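Local coordinates for hypothetical protein S4005 (Shigella flexneri 2a, PDB 1Z67), which is of unknown function but belongs to the YidB-like family and has a new, all-helical fold containing a homeodomain motif, at residues A[52-57]-A[62-67]; A[76-81]-A[90-95]. All coordinates share one frame; numbering follows the deposited sequence.

How the contacts relate
Contacts 1 and 2 follow one another along the chain, the first closing before the second opens, and their centres lie about 17 Å apart. Helix 66-73 starts at the end of contact 1 and is followed directly by helix 75-85, which carries one side of contact 2. The two also meet in space: the carbonyl oxygen Gly66 O packs against Ser93 CB at 3.4 Å. Helix 89-106 joins them further, since its early turns supply the second side of contact 2, while Pro101 and Ile104 farther along touch Trp54 of contact 1. The sodium ion belongs to contact 2 alone, bound to Asp80 on a side of helix 75-85 turned from the packing.

Contact 1. Residues A[52-57]-A[62-67]; sequences STWLSN and QSVSGE
Thr53 and Trp54, neighbours on the last turn of helix 48-55, both grip Gln62 where the chain returns from a short non-helical connection in this all-helical fold and runs extended toward helix 66-73. Each uses its side chain on a different backbone group. Gln62 N donates to Thr53 OG1 at 2.9 Å, with an N-H...O angle of 163°. The same hydroxyl is hydrogen-bonded to Ile50 O, about a turn back; threonine suits the place because one short hydroxyl can join both helix and loop. Its position between the backbone N and carbonyl carbon (chi1 72°) sets OG1 toward the incoming chain. Gln62 CB lies 3.3 Å from Thr53 OG1, and the side chain extends on from there, slanting across Thr53, with OE1 near the CG2 methyl.

The indole of Trp54 presents its edge, with Gln62 O and Val64 CG1 both near the ring plane. Val64 CG1 packs 3.6 Å from Trp54 CZ2, the side chains crossing at about a right angle. Pro101 touches both and Ile104 touches Trp54; tryptophan suits the place in having a broad apolar ring with one N-H donor. That donor, Trp54 NE1, bonds to Gln62 O at 2.9 Å, nearly straight at 171° and directed at a lone pair in the carbonyl plane.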
loop_
_atom_site.group_PDB
_atom_site.type_symbol
_atom_site.label_atom_id
_atom_site.label_comp_id
_atom_site.label_asym_id
_atom_site.label_seq_id
_atom_site.Cartn_x
_atom_site.Cartn_y
_atom_site.Cartn_z
ATOM N N SER A 52 4.890 -10.701 8.516
ATOM C CA SER A 52 4.974 -12.151 8.236
ATOM C C SER A 52 3.586 -12.790 8.084
ATOM O O SER A 52 3.437 -13.755 7.331
ATOM C CB SER A 52 5.803 -12.883 9.305
ATOM O OG SER A 52 5.069 -12.983 10.512
ATOM N N THR A 53 2.576 -12.229 8.753
ATOM C CA THR A 53 1.228 -12.788 8.655
ATOM C C THR A 53 0.588 -12.442 7.285
ATOM O O THR A 53 -0.231 -13.188 6.759
ATOM C CB THR A 53 0.291 -12.290 9.797
ATOM O OG1 THR A 53 -0.067 -10.907 9.603
ATOM C CG2 THR A 53 0.942 -12.478 11.181
ATOM N N TRP A 54 0.972 -11.305 6.711
ATOM C CA TRP A 54 0.500 -10.920 5.360
ATOM C C TRP A 54 1.169 -11.749 4.287
ATOM O O TRP A 54 0.508 -12.173 3.316
ATOM C CB TRP A 54 0.817 -9.472 5.090
ATOM C CG TRP A 54 0.336 -8.496 6.149
ATOM C CD1 TRP A 54 -0.559 -8.741 7.156
ATOM C CD2 TRP A 54 0.727 -7.125 6.283
ATOM N NE1 TRP A 54 -0.729 -7.625 7.920
ATOM C CE2 TRP A 54 0.049 -6.612 7.415
ATOM C CE3 TRP A 54 1.608 -6.287 5.564
ATOM C CZ2 TRP A 54 0.211 -5.269 7.837
ATOM C CZ3 TRP A 54 1.769 -4.969 5.962
ATOM C CH2 TRP A 54 1.096 -4.475 7.108
ATOM N N LEU A 55 2.461 -12.033 4.477
ATOM C CA LEU A 55 3.220 -12.827 3.499
ATOM C C LEU A 55 2.781 -14.309 3.467
ATOM O O LEU A 55 2.842 -14.972 2.426
ATOM C CB LEU A 55 4.725 -12.732 3.823
ATOM C CG LEU A 55 5.300 -11.327 3.589
ATOM C CD1 LEU A 55 6.745 -11.308 4.101
ATOM C CD2 LEU A 55 5.260 -10.949 2.088
ATOM N N SER A 56 2.383 -14.815 4.618
ATOM C CA SER A 56 2.006 -16.233 4.750
ATOM C C SER A 56 0.852 -16.551 3.788
ATOM O O SER A 56 -0.061 -15.709 3.594
ATOM C CB SER A 56 1.553 -16.485 6.179
ATOM O OG SER A 56 1.079 -17.809 6.305
ATOM N N ASN A 57 0.888 -17.741 3.171
ATOM C CA ASN A 57 -0.240 -18.214 2.349
ATOM C C ASN A 57 -1.201 -19.117 3.114
ATOM O O ASN A 57 -2.139 -19.672 2.532
ATOM C CB ASN A 57 0.214 -18.836 1.000
ATOM C CG ASN A 57 1.217 -19.994 1.148
ATOM O OD1 ASN A 57 1.265 -20.701 2.168
ATOM N ND2 ASN A 57 2.026 -20.195 0.097
ATOM N N GLN A 62 -2.824 -10.140 9.972
ATOM C CA GLN A 62 -2.918 -9.364 11.220
ATOM C C GLN A 62 -3.186 -7.872 10.963
ATOM O O GLN A 62 -2.612 -7.270 10.061
ATOM C CB GLN A 62 -1.671 -9.539 12.085
ATOM C CG GLN A 62 -1.817 -8.929 13.500
ATOM C CD GLN A 62 -0.733 -9.395 14.491
ATOM O OE1 GLN A 62 -0.082 -10.422 14.284
ATOM N NE2 GLN A 62 -0.548 -8.637 15.566
ATOM N N SER A 63 -4.082 -7.278 11.747
ATOM C CA SER A 63 -4.400 -5.858 11.602
ATOM C C SER A 63 -3.195 -4.975 11.961
ATOM O O SER A 63 -2.311 -5.390 12.708
ATOM C CB SER A 63 -5.585 -5.513 12.516
ATOM O OG SER A 63 -5.760 -4.115 12.670
ATOM N N VAL A 64 -3.139 -3.789 11.350
ATOM C CA VAL A 64 -2.148 -2.756 11.630
ATOM C C VAL A 64 -2.879 -1.419 11.650
ATOM O O VAL A 64 -3.874 -1.241 10.927
ATOM C CB VAL A 64 -1.002 -2.780 10.557
ATOM C CG1 VAL A 64 -1.513 -2.395 9.159
ATOM C CG2 VAL A 64 0.227 -1.910 10.950
ATOM N N SER A 65 -2.420 -0.489 12.484
ATOM C CA SER A 65 -3.027 0.834 12.527
ATOM C C SER A 65 -2.329 1.803 11.596
ATOM O O SER A 65 -1.147 1.610 11.249
ATOM C CB SER A 65 -2.987 1.384 13.948
ATOM O OG SER A 65 -1.685 1.744 14.314
ATOM N N GLY A 66 -3.036 2.861 11.199
ATOM C CA GLY A 66 -2.406 3.947 10.442
ATOM C C GLY A 66 -1.209 4.528 11.183
ATOM O O GLY A 66 -0.159 4.797 10.597
ATOM N N GLU A 67 -1.346 4.702 12.492
ATOM C CA GLU A 67 -0.261 5.224 13.306
ATOM C C GLU A 67 0.957 4.297 13.220
ATOM O O GLU A 67 2.086 4.776 13.092
ATOM C CB GLU A 67 -0.744 5.327 14.765
ATOM C CG GLU A 67 -2.124 5.995 14.947
ATOM C CD GLU A 67 -3.303 5.015 14.846
ATOM O OE1 GLU A 67 -3.652 4.392 15.883
ATOM O OE2 GLU A 67 -3.898 4.888 13.748
#

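Contact 2. Residues A[76-81]-A[90-95]; sequences NAVSDL and STASSL. With NA (sodium ion), chain B.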
loop_
_atom_site.group_PDB
_atom_site.type_symbol
_atom_site.label_atom_id
_atom_site.label_comp_id
_atom_site.label_asym_id
_atom_site.label_seq_id
_atom_site.Cartn_x
_atom_site.Cartn_y
_atom_site.Cartn_z
ATOM N N ASN A 76 7.151 11.394 6.063
ATOM C CA ASN A 76 7.321 11.905 4.709
ATOM C C ASN A 76 6.757 10.963 3.644
ATOM O O ASN A 76 6.070 11.405 2.726
ATOM C CB ASN A 76 8.786 12.164 4.419
ATOM C CG ASN A 76 9.312 13.312 5.199
ATOM O OD1 ASN A 76 8.572 13.969 5.940
ATOM N ND2 ASN A 76 10.599 13.577 5.041
ATOM N N ALA A 77 7.079 9.673 3.773
ATOM C CA ALA A 77 6.554 8.647 2.846
ATOM C C ALA A 77 5.021 8.662 2.809
ATOM O O ALA A 77 4.398 8.648 1.732
ATOM C CB ALA A 77 7.056 7.259 3.225
ATOM N N VAL A 78 4.417 8.654 3.985
ATOM C CA VAL A 78 2.948 8.630 4.029
ATOM C C VAL A 78 2.353 9.933 3.494
ATOM O O VAL A 78 1.375 9.905 2.738
ATOM C CB VAL A 78 2.453 8.269 5.429
ATOM C CG1 VAL A 78 0.931 8.254 5.479
ATOM C CG2 VAL A 78 2.997 6.883 5.794
ATOM N N SER A 79 2.975 11.071 3.842
ATOM C CA SER A 79 2.549 12.376 3.343
ATOM C C SER A 79 2.657 12.441 1.809
ATOM O O SER A 79 1.825 13.063 1.149
ATOM C CB SER A 79 3.377 13.500 3.992
ATOM O OG SER A 79 3.054 14.752 3.417
ATOM N N ASP A 80 3.673 11.785 1.244
ATOM C CA ASP A 80 3.813 11.692 -0.211
ATOM C C ASP A 80 2.539 11.071 -0.840
ATOM O O ASP A 80 2.007 11.565 -1.842
ATOM C CB ASP A 80 5.054 10.845 -0.597
ATOM C CG ASP A 80 6.414 11.560 -0.301
ATOM O OD1 ASP A 80 6.417 12.794 -0.072
ATOM O OD2 ASP A 80 7.454 10.870 -0.280
ATOM N N LEU A 81 2.046 9.989 -0.248
ATOM C CA LEU A 81 0.811 9.378 -0.771
ATOM C C LEU A 81 -0.394 10.329 -0.575
ATOM O O LEU A 81 -1.215 10.504 -1.486
ATOM C CB LEU A 81 0.565 8.052 -0.098
ATOM C CG LEU A 81 -0.753 7.389 -0.512
ATOM C CD1 LEU A 81 -0.760 7.071 -2.029
ATOM C CD2 LEU A 81 -0.922 6.122 0.292
ATOM N N SER A 90 -2.901 11.502 7.942
ATOM C CA SER A 90 -3.655 10.530 8.711
ATOM C C SER A 90 -4.645 9.764 7.829
ATOM O O SER A 90 -4.734 8.544 7.928
ATOM C CB SER A 90 -4.377 11.251 9.850
ATOM O OG SER A 90 -5.189 10.368 10.594
ATOM N N THR A 91 -5.335 10.447 6.929
ATOM C CA THR A 91 -6.225 9.746 6.011
ATOM C C THR A 91 -5.412 8.780 5.126
ATOM O O THR A 91 -5.817 7.630 4.901
ATOM C CB THR A 91 -6.940 10.770 5.140
ATOM O OG1 THR A 91 -7.764 11.592 5.966
ATOM C CG2 THR A 91 -7.837 10.093 4.058
ATOM N N ALA A 92 -4.257 9.232 4.633
ATOM C CA ALA A 92 -3.398 8.344 3.836
ATOM C C ALA A 92 -2.923 7.134 4.638
ATOM O O ALA A 92 -2.876 6.027 4.104
ATOM C CB ALA A 92 -2.242 9.116 3.329
ATOM N N SER A 93 -2.577 7.311 5.915
ATOM C CA SER A 93 -2.113 6.186 6.726
ATOM C C SER A 93 -3.254 5.207 6.957
ATOM O O SER A 93 -3.035 3.985 7.008
ATOM C CB SER A 93 -1.435 6.614 8.022
ATOM O OG SER A 93 -2.386 7.021 8.964
ATOM N N SER A 94 -4.471 5.730 7.121
ATOM C CA SER A 94 -5.616 4.852 7.327
ATOM C C SER A 94 -5.906 4.046 6.051
ATOM O O SER A 94 -6.197 2.853 6.117
ATOM C CB SER A 94 -6.844 5.658 7.723
ATOM O OG SER A 94 -6.736 6.152 9.064
ATOM N N LEU A 95 -5.775 4.678 4.891
ATOM C CA LEU A 95 -5.932 4.004 3.590
ATOM C C LEU A 95 -4.926 2.860 3.482
ATOM O O LEU A 95 -5.277 1.730 3.108
ATOM C CB LEU A 95 -5.688 4.999 2.465
ATOM C CG LEU A 95 -5.603 4.439 1.038
ATOM C CD1 LEU A 95 -6.932 3.871 0.628
ATOM C CD2 LEU A 95 -5.162 5.541 0.112
HETATM NA NA NA B . 6.102 14.523 1.636
HETATM O O HOH W 1 7.202 16.339 3.274
#
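Ala92 offers the small bump on which this helix pair fits together: its methyl CB sits between Val78 on one side, 3.7 Å from Val78 O and 3.9 Å from Val78 CG1, and Leu81 CD2 on the other. Alanine suits the place, a single methyl being consistent with the close approach of the backbones, 6.3 Å between the CA atoms of Leu81 and Ala92. Val78 answers with a bump of its own. CG1, anti to the backbone N (chi1 180°), reaches across to helix 89-106 and rests beside the Ala92 methyl against Ser93, 3.7 Å from Ser93 N and 3.8 Å from Ser93 CB, so that it meets the backbone of the second helix as well as a side chain.

Helices 75-85 and 89-106 are consecutive in this all-helical fold with its homeodomain motif, and their short segments cross almost perpendicularly, at 92°, with axes 8.3 Å apart. One turn beyond Val78, Leu81 packs on Ala92 from its own side of the crossing. Its CD2 meets Leu95 CD2 at 4.3 Å, the branched ends of the two leucines touching methyl to methyl. Trp28 and Ile25 of helix 21-31 extend this apolar patch, touching Leu81 and Leu95 respectively.

Asp80 points away from the packing. Its OD1 binds the sodium ion at 2.5 Å, joined by Gln83 and a water, while OD2 is hydrogen-bonded to Gln32 NE2.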